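PDB 6ZLK: epimerase domain-containing protein from Bacillus cereus HuA2-4, which interconverts UDP-glucuronic acid and UDP-galacturonic acid by NAD-dependent epimerisation at carbon 4 of the sugar. Local coordinates for residues H27-D32 with R55-R60; I124-V129 with S147-T152; I173-T178 with V239-G244. All blocks are in the same frame, centred on the assembly; numbering follows the deposited sequence.

Contact 1. Residues H27-D32 with R55-R60; sequences HVVGID and RFQFIR. With NAD (nicotinamide-adenine-dinucleotide), chain E.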
loop_
_atom_site.group_PDB
_atom_site.type_symbol
_atom_site.label_atom_id
_atom_site.label_comp_id
_atom_site.label_asym_id
_atom_site.label_seq_id
_atom_site.Cartn_x
_atom_site.Cartn_y
_atom_site.Cartn_z
ATOM N N HIS A 27 30.274 -12.322 -3.067
ATOM C CA HIS A 27 30.702 -10.923 -2.907
ATOM C C HIS A 27 29.465 -10.133 -2.507
ATOM O O HIS A 27 28.394 -10.360 -3.082
ATOM C CB HIS A 27 31.291 -10.397 -4.195
ATOM C CG HIS A 27 32.548 -11.082 -4.561
ATOM N ND1 HIS A 27 33.746 -10.437 -4.616
ATOM C CD2 HIS A 27 32.786 -12.368 -4.890
ATOM C CE1 HIS A 27 34.672 -11.323 -5.007
ATOM N NE2 HIS A 27 34.122 -12.504 -5.147
ATOM N N VAL A 28 29.628 -9.182 -1.619
ATOM C CA VAL A 28 28.458 -8.463 -1.069
ATOM C C VAL A 28 28.715 -6.970 -1.153
ATOM O O VAL A 28 29.839 -6.498 -0.798
ATOM C CB VAL A 28 28.208 -8.860 0.386
ATOM C CG1 VAL A 28 27.076 -8.055 1.002
ATOM C CG2 VAL A 28 27.923 -10.343 0.484
ATOM N N VAL A 29 27.715 -6.250 -1.612
ATOM C CA VAL A 29 27.662 -4.768 -1.590
ATOM C C VAL A 29 26.542 -4.391 -0.620
ATOM O O VAL A 29 25.414 -4.886 -0.801
ATOM C CB VAL A 29 27.387 -4.161 -2.974
ATOM C CG1 VAL A 29 27.370 -2.655 -2.842
ATOM C CG2 VAL A 29 28.369 -4.612 -4.013
ATOM N N GLY A 30 26.855 -3.652 0.424
ATOM C CA GLY A 30 25.888 -3.157 1.398
ATOM C C GLY A 30 25.613 -1.706 1.149
ATOM O O GLY A 30 26.573 -0.949 0.844
ATOM N N ILE A 31 24.366 -1.293 1.184
ATOM C CA ILE A 31 24.033 0.133 1.040
ATOM C C ILE A 31 23.178 0.521 2.227
ATOM O O ILE A 31 22.169 -0.161 2.510
ATOM C CB ILE A 31 23.407 0.475 -0.329
ATOM C CG1 ILE A 31 23.178 1.988 -0.453
ATOM C CG2 ILE A 31 22.122 -0.316 -0.593
ATOM C CD1 ILE A 31 22.897 2.437 -1.874
ATOM N N ASP A 32 23.474 1.614 2.894
ATOM C CA ASP A 32 22.784 2.048 4.114
ATOM C C ASP A 32 23.152 3.511 4.367
ATOM O O ASP A 32 24.327 3.719 4.410
ATOM C CB ASP A 32 23.141 1.057 5.231
ATOM C CG ASP A 32 22.133 1.118 6.372
ATOM O OD1 ASP A 32 21.851 2.237 6.827
ATOM O OD2 ASP A 32 21.538 0.057 6.751
ATOM N N ARG A 55 35.795 -9.067 0.082
ATOM C CA ARG A 55 34.608 -9.373 -0.755
ATOM C C ARG A 55 33.407 -8.546 -0.314
ATOM O O ARG A 55 32.311 -8.751 -0.887
ATOM C CB ARG A 55 34.296 -10.854 -0.747
ATOM C CG ARG A 55 35.376 -11.658 -1.448
ATOM C CD ARG A 55 35.147 -13.135 -1.304
ATOM N NE ARG A 55 35.419 -13.607 0.043
ATOM C CZ ARG A 55 34.531 -14.013 0.955
ATOM N NH1 ARG A 55 33.234 -14.062 0.723
ATOM N NH2 ARG A 55 34.948 -14.403 2.150
ATOM N N PHE A 56 33.622 -7.548 0.525
ATOM C CA PHE A 56 32.558 -6.636 1.009
ATOM C C PHE A 56 32.878 -5.203 0.602
ATOM O O PHE A 56 34.062 -4.744 0.744
ATOM C CB PHE A 56 32.387 -6.756 2.526
ATOM C CG PHE A 56 31.257 -5.909 3.036
ATOM C CD1 PHE A 56 29.954 -6.316 2.828
ATOM C CD2 PHE A 56 31.459 -4.681 3.623
ATOM C CE1 PHE A 56 28.886 -5.536 3.244
ATOM C CE2 PHE A 56 30.382 -3.942 4.122
ATOM C CZ PHE A 56 29.092 -4.369 3.902
ATOM N N GLN A 57 31.872 -4.507 0.081
ATOM C CA GLN A 57 31.953 -3.052 -0.219
ATOM C C GLN A 57 30.760 -2.393 0.438
ATOM O O GLN A 57 29.634 -2.997 0.391
ATOM C CB GLN A 57 31.774 -2.801 -1.714
ATOM C CG GLN A 57 31.757 -1.329 -2.132
ATOM C CD GLN A 57 31.455 -1.055 -3.596
ATOM O OE1 GLN A 57 31.259 -1.960 -4.412
ATOM N NE2 GLN A 57 31.428 0.225 -3.947
ATOM N N PHE A 58 30.943 -1.245 1.046
ATOM C CA PHE A 58 29.848 -0.474 1.661
ATOM C C PHE A 58 29.633 0.844 0.940
ATOM O O PHE A 58 30.616 1.550 0.590
ATOM C CB PHE A 58 30.121 -0.311 3.139
ATOM C CG PHE A 58 29.007 0.385 3.850
ATOM C CD1 PHE A 58 27.785 -0.252 4.018
ATOM C CD2 PHE A 58 29.165 1.673 4.324
ATOM C CE1 PHE A 58 26.757 0.383 4.673
ATOM C CE2 PHE A 58 28.131 2.291 5.006
ATOM C CZ PHE A 58 26.926 1.654 5.168
ATOM N N ILE A 59 28.359 1.206 0.734
ATOM C CA ILE A 59 27.956 2.516 0.177
ATOM C C ILE A 59 27.085 3.197 1.211
ATOM O O ILE A 59 25.987 2.700 1.545
ATOM C CB ILE A 59 27.213 2.343 -1.156
ATOM C CG1 ILE A 59 28.075 1.622 -2.185
ATOM C CG2 ILE A 59 26.698 3.666 -1.694
ATOM C CD1 ILE A 59 27.279 1.056 -3.318
ATOM N N ARG A 60 27.534 4.337 1.702
ATOM C CA ARG A 60 26.827 5.083 2.739
ATOM C C ARG A 60 26.004 6.121 1.983
ATOM O O ARG A 60 26.432 7.293 1.872
ATOM C CB ARG A 60 27.787 5.701 3.767
ATOM C CG ARG A 60 27.067 6.383 4.909
ATOM C CD ARG A 60 28.054 7.184 5.764
ATOM N NE ARG A 60 27.256 7.919 6.717
ATOM C CZ ARG A 60 27.776 8.632 7.718
ATOM N NH1 ARG A 60 29.085 8.686 7.866
ATOM N NH2 ARG A 60 26.982 9.274 8.554
HETATM P PA NAD E . 16.956 -1.694 10.857
HETATM O O1A NAD E . 16.311 -0.376 11.050
HETATM O O2A NAD E . 17.941 -2.198 11.870
HETATM O O5B NAD E . 17.588 -1.875 9.427
HETATM C C5B NAD E . 17.080 -1.244 8.233
HETATM C C4B NAD E . 18.165 -0.392 7.620
HETATM O O4B NAD E . 17.629 0.223 6.428
HETATM C C3B NAD E . 18.675 0.731 8.506
HETATM O O3B NAD E . 20.005 0.529 8.967
HETATM C C2B NAD E . 18.439 1.988 7.662
HETATM O O2B NAD E . 19.448 2.979 7.749
HETATM C C1B NAD E . 18.364 1.417 6.242
HETATM N N9A NAD E . 17.597 2.225 5.310
HETATM C C8A NAD E . 16.306 2.665 5.446
HETATM N N7A NAD E . 15.890 3.380 4.434
HETATM C C5A NAD E . 17.016 3.478 3.620
HETATM C C6A NAD E . 17.267 4.139 2.409
HETATM N N6A NAD E . 16.381 4.947 1.785
HETATM N N1A NAD E . 18.486 3.977 1.840
HETATM C C2A NAD E . 19.400 3.204 2.468
HETATM N N3A NAD E . 19.298 2.576 3.648
HETATM C C4A NAD E . 18.077 2.734 4.154
HETATM O O3 NAD E . 15.715 -2.711 10.811
HETATM P PN NAD E . 15.715 -4.346 10.895
HETATM O O1N NAD E . 15.104 -4.698 12.170
HETATM O O2N NAD E . 17.028 -4.818 10.506
HETATM O O5D NAD E . 14.707 -4.676 9.727
HETATM C C5D NAD E . 15.221 -5.046 8.501
HETATM C C4D NAD E . 14.061 -5.398 7.614
HETATM O O4D NAD E . 13.336 -6.511 8.168
HETATM C C3D NAD E . 13.041 -4.270 7.400
HETATM O O3D NAD E . 12.587 -4.285 6.035
HETATM C C2D NAD E . 11.866 -4.663 8.293
HETATM O O2D NAD E . 10.645 -4.055 7.861
HETATM C C1D NAD E . 11.986 -6.181 8.197
HETATM N N1N NAD E . 11.474 -6.888 9.359
HETATM C C2N NAD E . 12.116 -6.823 10.559
HETATM C C3N NAD E . 11.614 -7.488 11.622
HETATM C C7N NAD E . 12.239 -7.383 12.970
HETATM O O7N NAD E . 11.714 -8.040 13.852
HETATM N N7N NAD E . 13.351 -6.651 13.124
HETATM C C4N NAD E . 10.501 -8.330 11.453
HETATM C C5N NAD E . 9.775 -8.267 10.267
HETATM C C6N NAD E . 10.309 -7.584 9.219
#
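Phe56 and Phe58 each set CG opposite the backbone N (chi1 -176° in both), which leans their rings toward strand 27-31 in a parallel beta-alpha-beta unit of the NAD-binding Rossmann fold. Phe56 CD1 rests 3.8 Å from Val28 CG1. Phe58 reaches the strand end, where its CE1 lies 3.7 Å from Asp32 CB. Between these two points comes Gly30, and both rings approach its bare backbone; Leu21 of helix 11-21 and Leu50 and Ile47 of helix 44-51 pack against the same rings. On the other face Ile59 spreads its branches: CD1 touches Val29 CG1 at 3.7 Å, while CG2 meets Ile31 CD1. Five N-H...O bonds join the backbones, from Val28 N to Arg55 O at one end to Asp32 N to Ile59 O at the other.

At the start of the pair Arg55 lays its aliphatic part over the His27 ring, a CH-pi contact with CG 3.9 Å from the ring centroid. The guanidinium stands nearly upright to that ring, planes 84° apart, and is held by the carbonyls of Leu21 and Tyr26. Asp32 sits where NAD-dependent Rossmann folds commonly place an acid for the adenosine ribose. Backbone N-H groups of Phe34 and Ala9 also bond its carboxylate, whose OD1 and OD2 accept from NAD O2B and O3B respectively, each at 2.7 Å.

Contact 2. Residues I124-V129 with S147-T152; sequences ISTSSV and SPYGVT. With UGA (uridine-5'-diphosphate-glucuronic acid), chain F.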
loop_
_atom_site.group_PDB
_atom_site.type_symbol
_atom_site.label_atom_id
_atom_site.label_comp_id
_atom_site.label_asym_id
_atom_site.label_seq_id
_atom_site.Cartn_x
_atom_site.Cartn_y
_atom_site.Cartn_z
ATOM N N ILE A 124 12.270 -8.363 1.696
ATOM C CA ILE A 124 11.959 -8.699 3.083
ATOM C C ILE A 124 10.754 -7.891 3.555
ATOM O O ILE A 124 10.751 -6.660 3.438
ATOM C CB ILE A 124 13.186 -8.508 3.974
ATOM C CG1 ILE A 124 14.081 -9.761 3.925
ATOM C CG2 ILE A 124 12.722 -8.234 5.378
ATOM C CD1 ILE A 124 14.413 -10.256 2.601
ATOM N N SER A 125 9.712 -8.602 3.923
ATOM C CA SER A 125 8.479 -8.015 4.471
ATOM C C SER A 125 8.268 -8.486 5.912
ATOM O O SER A 125 9.202 -9.024 6.572
ATOM C CB SER A 125 7.339 -8.329 3.535
ATOM O OG SER A 125 6.176 -7.643 3.954
ATOM N N THR A 126 7.049 -8.349 6.414
ATOM C CA THR A 126 6.761 -8.428 7.852
ATOM C C THR A 126 5.449 -9.156 8.091
ATOM O O THR A 126 4.451 -8.962 7.282
ATOM C CB THR A 126 6.755 -7.007 8.419
ATOM O OG1 THR A 126 6.346 -7.124 9.785
ATOM C CG2 THR A 126 5.784 -6.097 7.716
ATOM N N SER A 127 5.381 -9.846 9.226
ATOM C CA SER A 127 4.122 -10.357 9.795
ATOM C C SER A 127 3.134 -9.195 9.994
ATOM O O SER A 127 1.930 -9.497 10.120
ATOM C CB SER A 127 4.322 -11.087 11.077
ATOM O OG SER A 127 4.837 -10.220 12.051
ATOM N N SER A 128 3.599 -7.952 10.101
ATOM C CA SER A 128 2.691 -6.796 10.315
ATOM C C SER A 128 1.719 -6.620 9.167
ATOM O O SER A 128 0.758 -5.880 9.361
ATOM C CB SER A 128 3.461 -5.551 10.555
ATOM O OG SER A 128 4.127 -5.663 11.800
ATOM N N VAL A 129 1.922 -7.260 8.025
ATOM C CA VAL A 129 0.947 -7.107 6.912
ATOM C C VAL A 129 -0.340 -7.847 7.258
ATOM O O VAL A 129 -1.382 -7.476 6.685
ATOM C CB VAL A 129 1.486 -7.579 5.553
ATOM C CG1 VAL A 129 2.771 -6.847 5.145
ATOM C CG2 VAL A 129 1.618 -9.077 5.457
ATOM N N SER A 147 -1.498 -1.470 11.388
ATOM C CA SER A 147 -0.645 -0.274 11.565
ATOM C C SER A 147 -0.308 0.364 10.227
ATOM O O SER A 147 -0.175 -0.326 9.216
ATOM C CB SER A 147 0.664 -0.609 12.284
ATOM O OG SER A 147 1.424 -1.541 11.520
ATOM N N PRO A 148 -0.059 1.694 10.220
ATOM C CA PRO A 148 0.464 2.376 9.055
ATOM C C PRO A 148 1.777 1.778 8.548
ATOM O O PRO A 148 1.960 1.634 7.386
ATOM C CB PRO A 148 0.610 3.836 9.497
ATOM C CG PRO A 148 -0.360 3.960 10.674
ATOM C CD PRO A 148 -0.294 2.619 11.343
ATOM N N TYR A 149 2.658 1.360 9.451
ATOM C CA TYR A 149 3.876 0.588 9.086
ATOM C C TYR A 149 3.513 -0.608 8.204
ATOM O O TYR A 149 4.096 -0.808 7.133
ATOM C CB TYR A 149 4.575 0.112 10.364
ATOM C CG TYR A 149 5.617 -0.941 10.138
ATOM C CD1 TYR A 149 6.716 -0.739 9.313
ATOM C CD2 TYR A 149 5.491 -2.190 10.725
ATOM C CE1 TYR A 149 7.701 -1.695 9.138
ATOM C CE2 TYR A 149 6.430 -3.179 10.500
ATOM C CZ TYR A 149 7.542 -2.936 9.714
ATOM O OH TYR A 149 8.510 -3.865 9.524
ATOM N N GLY A 150 2.575 -1.425 8.668
ATOM C CA GLY A 150 2.174 -2.651 7.998
ATOM C C GLY A 150 1.618 -2.314 6.640
ATOM O O GLY A 150 1.871 -3.049 5.697
ATOM N N VAL A 151 0.865 -1.216 6.578
ATOM C CA VAL A 151 0.333 -0.801 5.264
ATOM C C VAL A 151 1.502 -0.563 4.296
ATOM O O VAL A 151 1.449 -0.978 3.126
ATOM C CB VAL A 151 -0.553 0.442 5.386
ATOM C CG1 VAL A 151 -0.953 0.859 3.993
ATOM C CG2 VAL A 151 -1.758 0.162 6.267
ATOM N N THR A 152 2.498 0.213 4.686
ATOM C CA THR A 152 3.586 0.556 3.769
ATOM C C THR A 152 4.388 -0.684 3.347
ATOM O O THR A 152 4.838 -0.744 2.196
ATOM C CB THR A 152 4.529 1.611 4.345
ATOM O OG1 THR A 152 5.246 1.111 5.481
ATOM C CG2 THR A 152 3.786 2.882 4.682
HETATM C "C1'" UGA F . 8.787 -6.390 15.254
HETATM C "C2'" UGA F . 9.652 -5.359 14.545
HETATM O "O2'" UGA F . 9.741 -4.218 15.391
HETATM C "C3'" UGA F . 9.087 -4.943 13.208
HETATM O "O3'" UGA F . 10.096 -4.184 12.537
HETATM C "C4'" UGA F . 8.675 -6.138 12.363
HETATM O "O4'" UGA F . 7.990 -5.661 11.198
HETATM C "C5'" UGA F . 7.759 -7.067 13.176
HETATM O "O5'" UGA F . 8.422 -7.447 14.386
HETATM C "C6'" UGA F . 7.299 -8.360 12.483
HETATM O "O'P" UGA F . 7.027 -8.358 11.305
HETATM O "O'Q" UGA F . 7.154 -9.359 13.136
HETATM P PB UGA F . 6.895 -6.282 17.073
HETATM O O1B UGA F . 6.321 -7.624 16.908
HETATM O O2B UGA F . 6.058 -5.125 17.489
HETATM O O3B UGA F . 7.679 -5.704 15.798
HETATM O O3A UGA F . 8.138 -6.457 18.058
HETATM P PA UGA F . 8.609 -5.864 19.464
HETATM O O1A UGA F . 8.885 -4.436 19.283
HETATM O O2A UGA F . 9.657 -6.769 19.964
HETATM O O5D UGA F . 7.278 -6.011 20.363
HETATM C C5D UGA F . 6.708 -7.259 20.706
HETATM C C4D UGA F . 5.668 -7.020 21.758
HETATM O O4D UGA F . 6.258 -6.381 22.917
HETATM C C3D UGA F . 4.510 -6.115 21.324
HETATM O O3D UGA F . 3.332 -6.846 21.675
HETATM C C2D UGA F . 4.680 -4.835 22.145
HETATM O O2D UGA F . 3.434 -4.403 22.667
HETATM C C1D UGA F . 5.459 -5.308 23.366
HETATM N N1 UGA F . 6.346 -4.298 23.961
HETATM C C6 UGA F . 7.295 -3.651 23.219
HETATM C C2 UGA F . 6.261 -4.150 25.339
HETATM O O2 UGA F . 5.413 -4.702 26.030
HETATM N N3 UGA F . 7.199 -3.324 25.870
HETATM C C4 UGA F . 8.180 -2.638 25.193
HETATM O O4 UGA F . 8.921 -1.900 25.837
HETATM C C5 UGA F . 8.192 -2.824 23.765
#
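Val129 and Gly150 bring their CA atoms to 4.7 Å where strand 120-126, continued by the 3-10 turn 127-129, meets the first turn of helix 148-167. Tyr149 and Lys153 on that helix form the Tyr-x-x-x-Lys signature of the Rossmann-fold short-chain dehydrogenase/reductase superfamily, and the contact lines part of the sugar site. The bare CA of Gly150 lets the helix come close, 3.8 Å from Ser128 O. Ser147 caps the helix, its OG accepting from Gly150 N.

Tyr149 carries CG anti to the backbone N (chi1 166°), which sends the ring across to the turn. Ser128 OG comes to the ring edge near its plane, 3.6 Å from CE2. From the facing direction Thr126 points CB at Tyr149 OH, at 3.8 Å. Thr126 OG1 also closes an ST turn, accepting from Ser128 N at 2.9 Å, nearly straight (168°); this ties the hydroxyl to the turn.

The hydroxyl on carbon 4 of UDP-glucuronic acid, the carbon whose configuration the epimerase inverts, lies between Thr126 and Tyr149. Its O4' is 2.6 Å from Thr126 OG1, a hydrogen bond whose proton is not settled. The second sugar nucleotide modelled in the site, UDP-galacturonic acid, bonds Thr126 OG1 and Tyr149 OH through its own O4'. Ser127 OG faces the sugar carboxylate, 2.7 Å from O'Q. Tyr149 OH also bonds the nicotinamide ribose of NAD, so one phenol spans cofactor and sugar. UGA O4' lies at the edge of the Tyr149 ring, in its plane, and accepts from Tyr149 OH at 2.5 Å.

Contact 3. Residues I173-T178 with V239-G244; sequences ILRYFT and VINIGG. With UGA (uridine-5'-diphosphate-glucuronic acid), chain F.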
loop_
_atom_site.group_PDB
_atom_site.type_symbol
_atom_site.label_atom_id
_atom_site.label_comp_id
_atom_site.label_asym_id
_atom_site.label_seq_id
_atom_site.Cartn_x
_atom_site.Cartn_y
_atom_site.Cartn_z
ATOM N N ILE A 173 9.282 -12.994 -1.815
ATOM C CA ILE A 173 8.937 -12.195 -0.608
ATOM C C ILE A 173 9.060 -13.052 0.640
ATOM O O ILE A 173 8.472 -14.112 0.722
ATOM C CB ILE A 173 7.549 -11.546 -0.736
ATOM C CG1 ILE A 173 7.479 -10.524 -1.877
ATOM C CG2 ILE A 173 7.129 -10.974 0.612
ATOM C CD1 ILE A 173 6.082 -10.198 -2.334
ATOM N N LEU A 174 9.856 -12.619 1.602
ATOM C CA LEU A 174 9.982 -13.279 2.910
ATOM C C LEU A 174 9.265 -12.400 3.933
ATOM O O LEU A 174 9.602 -11.241 4.064
ATOM C CB LEU A 174 11.446 -13.523 3.305
ATOM C CG LEU A 174 12.315 -14.212 2.276
ATOM C CD1 LEU A 174 13.752 -14.384 2.823
ATOM C CD2 LEU A 174 11.696 -15.558 1.919
ATOM N N ARG A 175 8.293 -12.948 4.628
ATOM C CA ARG A 175 7.639 -12.260 5.763
ATOM C C ARG A 175 8.250 -12.748 7.063
ATOM O O ARG A 175 7.932 -13.864 7.550
ATOM C CB ARG A 175 6.127 -12.522 5.782
ATOM C CG ARG A 175 5.423 -11.859 4.623
ATOM C CD ARG A 175 3.971 -12.284 4.595
ATOM N NE ARG A 175 3.280 -11.521 3.569
ATOM C CZ ARG A 175 2.053 -11.800 3.122
ATOM N NH1 ARG A 175 1.376 -12.816 3.593
ATOM N NH2 ARG A 175 1.499 -11.073 2.178
ATOM N N TYR A 176 9.109 -11.937 7.638
ATOM C CA TYR A 176 9.652 -12.225 8.988
ATOM C C TYR A 176 8.633 -11.967 10.096
ATOM O O TYR A 176 7.864 -11.025 10.056
ATOM C CB TYR A 176 10.827 -11.279 9.222
ATOM C CG TYR A 176 12.072 -11.455 8.385
ATOM C CD1 TYR A 176 12.334 -12.545 7.560
ATOM C CD2 TYR A 176 13.009 -10.434 8.388
ATOM C CE1 TYR A 176 13.506 -12.655 6.847
ATOM C CE2 TYR A 176 14.164 -10.507 7.630
ATOM C CZ TYR A 176 14.449 -11.636 6.894
ATOM O OH TYR A 176 15.625 -11.705 6.180
ATOM N N PHE A 177 8.708 -12.791 11.132
ATOM C CA PHE A 177 7.988 -12.634 12.413
ATOM C C PHE A 177 8.977 -12.313 13.539
ATOM O O PHE A 177 9.933 -13.085 13.872
ATOM C CB PHE A 177 7.231 -13.910 12.732
ATOM C CG PHE A 177 6.057 -14.201 11.827
ATOM C CD1 PHE A 177 6.188 -14.375 10.460
ATOM C CD2 PHE A 177 4.795 -14.237 12.386
ATOM C CE1 PHE A 177 5.062 -14.571 9.681
ATOM C CE2 PHE A 177 3.662 -14.466 11.610
ATOM C CZ PHE A 177 3.800 -14.612 10.246
ATOM N N THR A 178 8.738 -11.185 14.150
ATOM C CA THR A 178 9.430 -10.591 15.314
ATOM C C THR A 178 10.799 -11.234 15.522
ATOM O O THR A 178 10.952 -12.109 16.369
ATOM C CB THR A 178 8.548 -10.609 16.566
ATOM O OG1 THR A 178 7.257 -10.098 16.182
ATOM C CG2 THR A 178 9.193 -9.730 17.620
ATOM N N VAL A 239 5.432 -15.872 -1.783
ATOM C CA VAL A 239 5.506 -15.241 -0.441
ATOM C C VAL A 239 5.733 -16.354 0.573
ATOM O O VAL A 239 4.974 -17.338 0.573
ATOM C CB VAL A 239 4.238 -14.451 -0.128
ATOM C CG1 VAL A 239 4.289 -13.837 1.262
ATOM C CG2 VAL A 239 4.014 -13.390 -1.204
ATOM N N ILE A 240 6.707 -16.195 1.460
ATOM C CA ILE A 240 7.139 -17.248 2.401
ATOM C C ILE A 240 7.256 -16.637 3.802
ATOM O O ILE A 240 8.113 -15.739 3.962
ATOM C CB ILE A 240 8.477 -17.885 1.964
ATOM C CG1 ILE A 240 8.428 -18.348 0.495
ATOM C CG2 ILE A 240 8.832 -18.989 2.940
ATOM C CD1 ILE A 240 9.747 -18.956 -0.008
ATOM N N ASN A 241 6.472 -17.118 4.741
ATOM C CA ASN A 241 6.641 -16.779 6.186
ATOM C C ASN A 241 7.940 -17.394 6.729
ATOM O O ASN A 241 8.249 -18.605 6.492
ATOM C CB ASN A 241 5.537 -17.323 7.054
ATOM C CG ASN A 241 4.185 -16.714 6.763
ATOM O OD1 ASN A 241 4.077 -15.579 6.358
ATOM N ND2 ASN A 241 3.143 -17.501 6.992
ATOM N N ILE A 242 8.703 -16.608 7.480
ATOM C CA ILE A 242 9.894 -17.061 8.233
ATOM C C ILE A 242 9.613 -16.757 9.710
ATOM O O ILE A 242 9.599 -15.561 10.080
ATOM C CB ILE A 242 11.166 -16.337 7.744
ATOM C CG1 ILE A 242 11.391 -16.524 6.234
ATOM C CG2 ILE A 242 12.383 -16.750 8.557
ATOM C CD1 ILE A 242 11.623 -17.955 5.840
ATOM N N GLY A 243 9.295 -17.782 10.490
ATOM C CA GLY A 243 8.911 -17.690 11.894
ATOM C C GLY A 243 9.768 -18.554 12.771
ATOM O O GLY A 243 10.679 -19.234 12.272
ATOM N N GLY A 244 9.490 -18.456 14.055
ATOM C CA GLY A 244 10.409 -18.960 15.055
ATOM C C GLY A 244 10.064 -20.326 15.547
ATOM O O GLY A 244 9.012 -20.922 15.175
HETATM C "C1'" UGA F . 8.787 -6.390 15.254
HETATM C "C2'" UGA F . 9.652 -5.359 14.545
HETATM O "O2'" UGA F . 9.741 -4.218 15.391
HETATM C "C3'" UGA F . 9.087 -4.943 13.208
HETATM O "O3'" UGA F . 10.096 -4.184 12.537
HETATM C "C4'" UGA F . 8.675 -6.138 12.363
HETATM O "O4'" UGA F . 7.990 -5.661 11.198
HETATM C "C5'" UGA F . 7.759 -7.067 13.176
HETATM O "O5'" UGA F . 8.422 -7.447 14.386
HETATM C "C6'" UGA F . 7.299 -8.360 12.483
HETATM O "O'P" UGA F . 7.027 -8.358 11.305
HETATM O "O'Q" UGA F . 7.154 -9.359 13.136
HETATM P PB UGA F . 6.895 -6.282 17.073
HETATM O O1B UGA F . 6.321 -7.624 16.908
HETATM O O2B UGA F . 6.058 -5.125 17.489
HETATM O O3B UGA F . 7.679 -5.704 15.798
HETATM O O3A UGA F . 8.138 -6.457 18.058
HETATM P PA UGA F . 8.609 -5.864 19.464
HETATM O O1A UGA F . 8.885 -4.436 19.283
HETATM O O2A UGA F . 9.657 -6.769 19.964
HETATM O O5D UGA F . 7.278 -6.011 20.363
HETATM C C5D UGA F . 6.708 -7.259 20.706
HETATM C C4D UGA F . 5.668 -7.020 21.758
HETATM O O4D UGA F . 6.258 -6.381 22.917
HETATM C C3D UGA F . 4.510 -6.115 21.324
HETATM O O3D UGA F . 3.332 -6.846 21.675
HETATM C C2D UGA F . 4.680 -4.835 22.145
HETATM O O2D UGA F . 3.434 -4.403 22.667
HETATM C C1D UGA F . 5.459 -5.308 23.366
HETATM N N1 UGA F . 6.346 -4.298 23.961
HETATM C C6 UGA F . 7.295 -3.651 23.219
HETATM C C2 UGA F . 6.261 -4.150 25.339
HETATM O O2 UGA F . 5.413 -4.702 26.030
HETATM N N3 UGA F . 7.199 -3.324 25.870
HETATM C C4 UGA F . 8.180 -2.638 25.193
HETATM O O4 UGA F . 8.921 -1.900 25.837
HETATM C C5 UGA F . 8.192 -2.824 23.765
#
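Arg175 starts beside Asn241, its CB 3.7 Å from Asn241 OD1, and runs out extended from CG to NE, passing obliquely over Val239. CG grazes Val239 CG1, and CD lies 3.7 Å from that methyl while staying equally near Asn241 OD1. NE comes to 3.4 Å from Val239 CG1, which sits over one face of the guanidinium, displaced toward its rim. At the tip NH2 makes a salt bridge to Glu157 and NH1 bonds Tyr130 OH, so the buried charge is matched. Tyr130 OH also bonds Asn241 OD1, whose amide plane is turned 29° from the guanidinium.

The backbones that carry this cluster, strands 173-176 and 239-242, pair in parallel within the central sheet of the Rossmann-type fold, held by four N-H...O bonds. The face of Leu174, Tyr176, Ile240 and Ile242 is mostly apolar: Tyr176 presents its ring edge to Ile242, with CD1 4.0 Å from Ile242 CB, and Leu174 CD2 lies 4.0 Å from Ile240 CB. Tyr176 OH is hydrogen-bonded to Thr225 OG1.

Past the strand, Phe177 has CG beside its backbone N (chi1 -69°), which turns the ring back to Asn241. Asn241 OD1 lies in the plane of that ring, at the edge, 3.6 Å from Phe177 CE1; ring and amide stand 78° apart. One residue on, the chain reaches the substrate, where Thr178 N donates to the sugar carboxylate oxygen UGA O'Q at 2.6 Å.

How the contacts relate
From the N terminus the three contacts follow in series; none encloses or crosses another. Contact 1 closes the beta-alpha-beta unit that runs through helix 44-51, far out on the sheet. Contact 2 closes a loop without helix or strand, bringing the start of helix 148-167 back to the end of strand 120-126. That helix leads directly into strand 171-180, from which contact 3 spans 60 residues to strand 239-242. Contacts 2 and 3 touch, since strands 120-126 and 171-180 are sheet neighbours, and both face the sugar. Contact 1 stays about 12 Å from contact 2 between nearest atoms, but NAD bridges them from Asp32 to Tyr149.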